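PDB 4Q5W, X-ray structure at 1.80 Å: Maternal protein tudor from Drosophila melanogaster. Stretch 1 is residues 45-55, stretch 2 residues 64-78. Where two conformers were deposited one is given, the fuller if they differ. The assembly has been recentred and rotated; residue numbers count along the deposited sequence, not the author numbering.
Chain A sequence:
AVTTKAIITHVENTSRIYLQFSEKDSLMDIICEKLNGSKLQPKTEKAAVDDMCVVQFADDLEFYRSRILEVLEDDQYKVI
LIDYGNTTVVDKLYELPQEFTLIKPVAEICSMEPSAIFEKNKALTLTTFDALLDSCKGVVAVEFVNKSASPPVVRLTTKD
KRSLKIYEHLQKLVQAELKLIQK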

# COMPACT_ATOMS: atom_id res chain seq x y z
N GLU A 45 -2.62 -3.90 -27.95
CA GLU A 45 -1.27 -4.42 -28.13
C GLU A 45 -0.59 -4.52 -26.77
O GLU A 45 -1.14 -4.07 -25.78
CB GLU A 45 -0.46 -3.52 -29.07
CG GLU A 45 -0.32 -2.09 -28.59
CD GLU A 45 0.45 -1.22 -29.58
OE1 GLU A 45 1.59 -1.59 -29.94
OE2 GLU A 45 -0.08 -0.17 -29.99
N LYS A 46 0.59 -5.13 -26.73
CA LYS A 46 1.22 -5.38 -25.43
C LYS A 46 1.80 -4.11 -24.79
O LYS A 46 2.22 -3.19 -25.49
CB LYS A 46 2.29 -6.47 -25.54
CG LYS A 46 1.71 -7.84 -25.93
CD LYS A 46 2.65 -8.99 -25.56
CE LYS A 46 2.65 -9.24 -24.06
NZ LYS A 46 3.48 -10.43 -23.71
N ALA A 47 1.80 -4.07 -23.47
CA ALA A 47 2.40 -2.95 -22.74
C ALA A 47 3.85 -3.28 -22.37
O ALA A 47 4.26 -4.43 -22.43
CB ALA A 47 1.59 -2.64 -21.50
N ALA A 48 4.61 -2.26 -21.99
CA ALA A 48 5.99 -2.45 -21.55
C ALA A 48 6.12 -2.04 -20.09
O ALA A 48 5.24 -1.39 -19.56
CB ALA A 48 6.95 -1.64 -22.43
N VAL A 49 7.21 -2.45 -19.45
CA VAL A 49 7.47 -2.10 -18.05
C VAL A 49 7.35 -0.59 -17.88
O VAL A 49 7.79 0.16 -18.75
CB VAL A 49 8.85 -2.60 -17.62
CG1 VAL A 49 9.24 -2.03 -16.27
CG2 VAL A 49 8.86 -4.13 -17.57
N ASP A 50 6.73 -0.17 -16.78
CA ASP A 50 6.46 1.24 -16.47
C ASP A 50 5.30 1.91 -17.21
O ASP A 50 4.96 3.06 -16.93
CB ASP A 50 7.73 2.10 -16.52
CG ASP A 50 8.75 1.70 -15.46
OD1 ASP A 50 8.33 1.20 -14.40
OD2 ASP A 50 9.96 1.88 -15.70
N ASP A 51 4.66 1.20 -18.15
CA ASP A 51 3.48 1.78 -18.80
C ASP A 51 2.37 1.98 -17.78
O ASP A 51 2.17 1.16 -16.88
CB ASP A 51 2.98 0.94 -19.98
CG ASP A 51 3.81 1.12 -21.23
OD1 ASP A 51 4.70 2.00 -21.24
OD2 ASP A 51 3.57 0.39 -22.23
N MET A 52 1.64 3.08 -17.92
CA MET A 52 0.49 3.37 -17.08
C MET A 52 -0.77 2.89 -17.78
O MET A 52 -0.91 3.04 -18.99
CB MET A 52 0.39 4.87 -16.82
CG MET A 52 1.70 5.52 -16.41
SD MET A 52 2.37 4.79 -14.91
CE MET A 52 0.98 4.91 -13.84
N CYS A 53 -1.68 2.30 -17.01
CA CYS A 53 -2.89 1.71 -17.56
C CYS A 53 -3.92 1.50 -16.44
O CYS A 53 -3.77 2.05 -15.36
CB CYS A 53 -2.57 0.39 -18.25
SG CYS A 53 -1.64 -0.78 -17.23
N VAL A 54 -4.96 0.73 -16.72
CA VAL A 54 -5.97 0.39 -15.72
C VAL A 54 -6.18 -1.11 -15.74
O VAL A 54 -6.16 -1.73 -16.80
CB VAL A 54 -7.32 1.09 -16.02
CG1 VAL A 54 -8.42 0.59 -15.09
CG2 VAL A 54 -7.18 2.60 -15.89
N VAL A 55 -6.37 -1.72 -14.57
CA VAL A 55 -6.68 -3.15 -14.53
C VAL A 55 -7.89 -3.43 -13.65
O VAL A 55 -8.25 -2.61 -12.81
CB VAL A 55 -5.49 -3.99 -14.01
CG1 VAL A 55 -4.25 -3.75 -14.87
CG2 VAL A 55 -5.21 -3.67 -12.55
N TYR A 64 -8.72 -0.21 -11.19
CA TYR A 64 -7.66 0.54 -10.53
C TYR A 64 -6.63 1.09 -11.51
O TYR A 64 -6.29 0.44 -12.50
CB TYR A 64 -6.93 -0.39 -9.57
CG TYR A 64 -7.75 -0.83 -8.39
CD1 TYR A 64 -8.62 -1.90 -8.48
CD2 TYR A 64 -7.63 -0.18 -7.17
CE1 TYR A 64 -9.38 -2.30 -7.38
CE2 TYR A 64 -8.37 -0.58 -6.07
CZ TYR A 64 -9.23 -1.64 -6.18
OH TYR A 64 -9.97 -2.04 -5.08
N ARG A 65 -6.11 2.28 -11.22
CA ARG A 65 -4.96 2.77 -11.95
C ARG A 65 -3.77 1.87 -11.67
O ARG A 65 -3.53 1.49 -10.52
CB ARG A 65 -4.62 4.20 -11.55
CG ARG A 65 -5.71 5.20 -11.90
CD ARG A 65 -5.12 6.59 -12.01
NE ARG A 65 -4.63 7.07 -10.72
CZ ARG A 65 -3.92 8.18 -10.57
NH1 ARG A 65 -3.50 8.55 -9.36
NH2 ARG A 65 -3.62 8.91 -11.64
N SER A 66 -3.01 1.55 -12.71
CA SER A 66 -1.93 0.59 -12.57
C SER A 66 -0.68 0.97 -13.34
O SER A 66 -0.74 1.75 -14.29
CB SER A 66 -2.39 -0.79 -13.04
OG SER A 66 -2.95 -0.70 -14.35
N ARG A 67 0.45 0.39 -12.94
CA ARG A 67 1.70 0.54 -13.67
C ARG A 67 2.31 -0.85 -13.84
O ARG A 67 2.31 -1.65 -12.91
CB ARG A 67 2.69 1.46 -12.94
CG ARG A 67 4.04 1.58 -13.63
CD ARG A 67 4.88 2.74 -13.07
NE ARG A 67 4.86 2.78 -11.61
CZ ARG A 67 5.66 2.06 -10.83
NH1 ARG A 67 5.57 2.17 -9.51
NH2 ARG A 67 6.55 1.24 -11.37
N ILE A 68 2.80 -1.13 -15.04
CA ILE A 68 3.37 -2.43 -15.34
C ILE A 68 4.72 -2.61 -14.64
O ILE A 68 5.64 -1.82 -14.84
CB ILE A 68 3.57 -2.63 -16.85
CG1 ILE A 68 2.26 -2.40 -17.60
CG2 ILE A 68 4.12 -4.02 -17.14
CD1 ILE A 68 1.16 -3.37 -17.24
N LEU A 69 4.82 -3.64 -13.81
CA LEU A 69 6.07 -3.98 -13.16
C LEU A 69 6.87 -5.00 -13.98
O LEU A 69 8.08 -4.85 -14.17
CB LEU A 69 5.81 -4.54 -11.77
CG LEU A 69 5.25 -3.53 -10.76
CD1 LEU A 69 4.94 -4.21 -9.45
CD2 LEU A 69 6.25 -2.40 -10.56
N GLU A 70 6.18 -6.04 -14.46
CA GLU A 70 6.84 -7.09 -15.22
C GLU A 70 5.95 -7.60 -16.35
O GLU A 70 4.75 -7.77 -16.19
CB GLU A 70 7.22 -8.25 -14.29
CG GLU A 70 8.09 -9.31 -14.93
CD GLU A 70 8.53 -10.38 -13.95
OE1 GLU A 70 8.15 -10.29 -12.76
OE2 GLU A 70 9.24 -11.32 -14.37
N VAL A 71 6.57 -7.83 -17.50
CA VAL A 71 5.90 -8.45 -18.63
C VAL A 71 6.15 -9.95 -18.50
O VAL A 71 7.29 -10.41 -18.62
CB VAL A 71 6.43 -7.91 -19.97
CG1 VAL A 71 5.75 -8.60 -21.14
CG2 VAL A 71 6.21 -6.41 -20.04
N LEU A 72 5.10 -10.71 -18.21
CA LEU A 72 5.22 -12.13 -17.93
C LEU A 72 4.93 -12.99 -19.15
O LEU A 72 4.49 -12.48 -20.19
CB LEU A 72 4.28 -12.53 -16.80
CG LEU A 72 4.52 -11.82 -15.46
CD1 LEU A 72 3.41 -12.14 -14.48
CD2 LEU A 72 5.87 -12.23 -14.91
N GLU A 73 5.18 -14.29 -19.03
CA GLU A 73 4.82 -15.23 -20.08
C GLU A 73 3.30 -15.40 -20.12
O GLU A 73 2.60 -14.98 -19.20
CB GLU A 73 5.51 -16.58 -19.85
CG GLU A 73 7.03 -16.51 -19.87
CD GLU A 73 7.61 -16.16 -21.23
OE1 GLU A 73 6.88 -16.24 -22.24
OE2 GLU A 73 8.81 -15.80 -21.30
N ASP A 74 2.81 -16.01 -21.20
CA ASP A 74 1.38 -16.27 -21.38
C ASP A 74 0.54 -14.99 -21.39
O ASP A 74 -0.63 -15.00 -21.00
CB ASP A 74 0.86 -17.26 -20.33
CG ASP A 74 1.32 -18.68 -20.59
OD1 ASP A 74 2.43 -19.05 -20.15
OD2 ASP A 74 0.56 -19.44 -21.24
N ASP A 75 1.15 -13.90 -21.85
CA ASP A 75 0.48 -12.61 -21.95
C ASP A 75 -0.10 -12.12 -20.63
O ASP A 75 -1.17 -11.52 -20.59
CB ASP A 75 -0.59 -12.65 -23.04
CG ASP A 75 -0.01 -12.58 -24.43
OD1 ASP A 75 1.14 -13.06 -24.62
OD2 ASP A 75 -0.68 -12.04 -25.34
N GLN A 76 0.61 -12.39 -19.54
CA GLN A 76 0.23 -11.85 -18.24
C GLN A 76 1.16 -10.72 -17.84
O GLN A 76 2.24 -10.57 -18.40
CB GLN A 76 0.24 -12.96 -17.19
CG GLN A 76 -0.84 -14.01 -17.40
CD GLN A 76 -1.09 -14.84 -16.16
OE1 GLN A 76 -0.17 -15.39 -15.57
NE2 GLN A 76 -2.35 -14.92 -15.75
N TYR A 77 0.72 -9.91 -16.88
CA TYR A 77 1.53 -8.80 -16.39
C TYR A 77 1.45 -8.76 -14.87
O TYR A 77 0.37 -8.95 -14.31
CB TYR A 77 0.99 -7.47 -16.91
CG TYR A 77 0.94 -7.34 -18.41
CD1 TYR A 77 1.93 -6.65 -19.09
CD2 TYR A 77 -0.12 -7.87 -19.14
CE1 TYR A 77 1.88 -6.51 -20.46
CE2 TYR A 77 -0.17 -7.74 -20.52
CZ TYR A 77 0.83 -7.06 -21.17
OH TYR A 77 0.80 -6.90 -22.53
N LYS A 78 2.58 -8.51 -14.22
CA LYS A 78 2.55 -8.13 -12.82
C LYS A 78 2.48 -6.62 -12.78
O LYS A 78 3.31 -5.93 -13.39
CB LYS A 78 3.80 -8.60 -12.06
CG LYS A 78 3.78 -8.19 -10.58
CD LYS A 78 4.96 -8.74 -9.80
CE LYS A 78 4.81 -8.43 -8.30
NZ LYS A 78 6.02 -8.83 -7.50
O HOH W 1 3.06 -10.68 -21.06

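How do the two backbones hold together? Residues 52-55 and 64-71 run as antiparallel neighbours in a sheet, and the ladder alternates between wide and narrow pairs. Cys53 and Ser66 bond to each other twice, Cys53 N to Ser66 O at 2.9 Å and Ser66 N to Cys53 O at 2.8 Å; Val55 and Tyr64 repeat the pattern, with Val55 N to Tyr64 O at 3.0 Å and Tyr64 N to Val55 O at 2.9 Å. Val54 with Arg65 lies between these two rungs, and Met52 with Arg67 on the far side of Cys53 and Ser66; both are non-hydrogen-bonded pairs, where alpha carbons turn toward carbonyls instead: Val54 CA lies 3.2 Å from Tyr64 O in a CA-H...O contact.

What happens before stretch 1 enters the strand? A type II turn from Ala48 to Asp51 leads into it, closed by Asp51 N to Ala48 O at 3.0 Å and braced by Ala48 N to the side-chain oxygen Asp51 OD2 at 2.9 Å. The turn's backbone hydrogen bonds to the neighbouring strand both go to Ile68, whose O accepts from Asp50 N at 2.8 Å and whose N donates to Asp51 O at 3.0 Å. Both polar groups of the Ile68 backbone are therefore satisfied by the turn.

Which apolar side chains fill the contact? Ile68 points toward stretch 1 and is buried, and its partners include Ala47 and Cys53, with its CG1 4.0 Å from Ala47 CB and its CD1 3.8 Å from Cys53 SG. The small Ala47 side chain also meets the Tyr77 ring, CB to CE1 at 4.0 Å. Farther along, Val49 CG2 and Val71 CG2 approach to 4.3 Å, a looser contact at an exposed margin.

Where do polar and charged side chains contribute? The Tyr77 hydroxyl reaches the loop and accepts a hydrogen bond from Ala47 N, 3.1 Å from N to OH, tying a segment outside the ladder to stretch 2. Ser66 OG adds a weak bond to Cys53 O at 3.0 Å, on the same oxygen that already accepts from Ser66 N. Asp50 OD1 forms a salt bridge with Arg67 NH2 at 3.5 Å, approaching the guanidinium at its edge, near its plane. Near the start of stretch 1, Lys46 NZ makes a long salt bridge to Asp75 OD1 at 3.6 Å, and a water makes a separate bridge: its O accepts from Lys46 NZ at 2.7 Å and donates to Leu72 O at 2.5 Å and to Gln76 O at 2.8 Å.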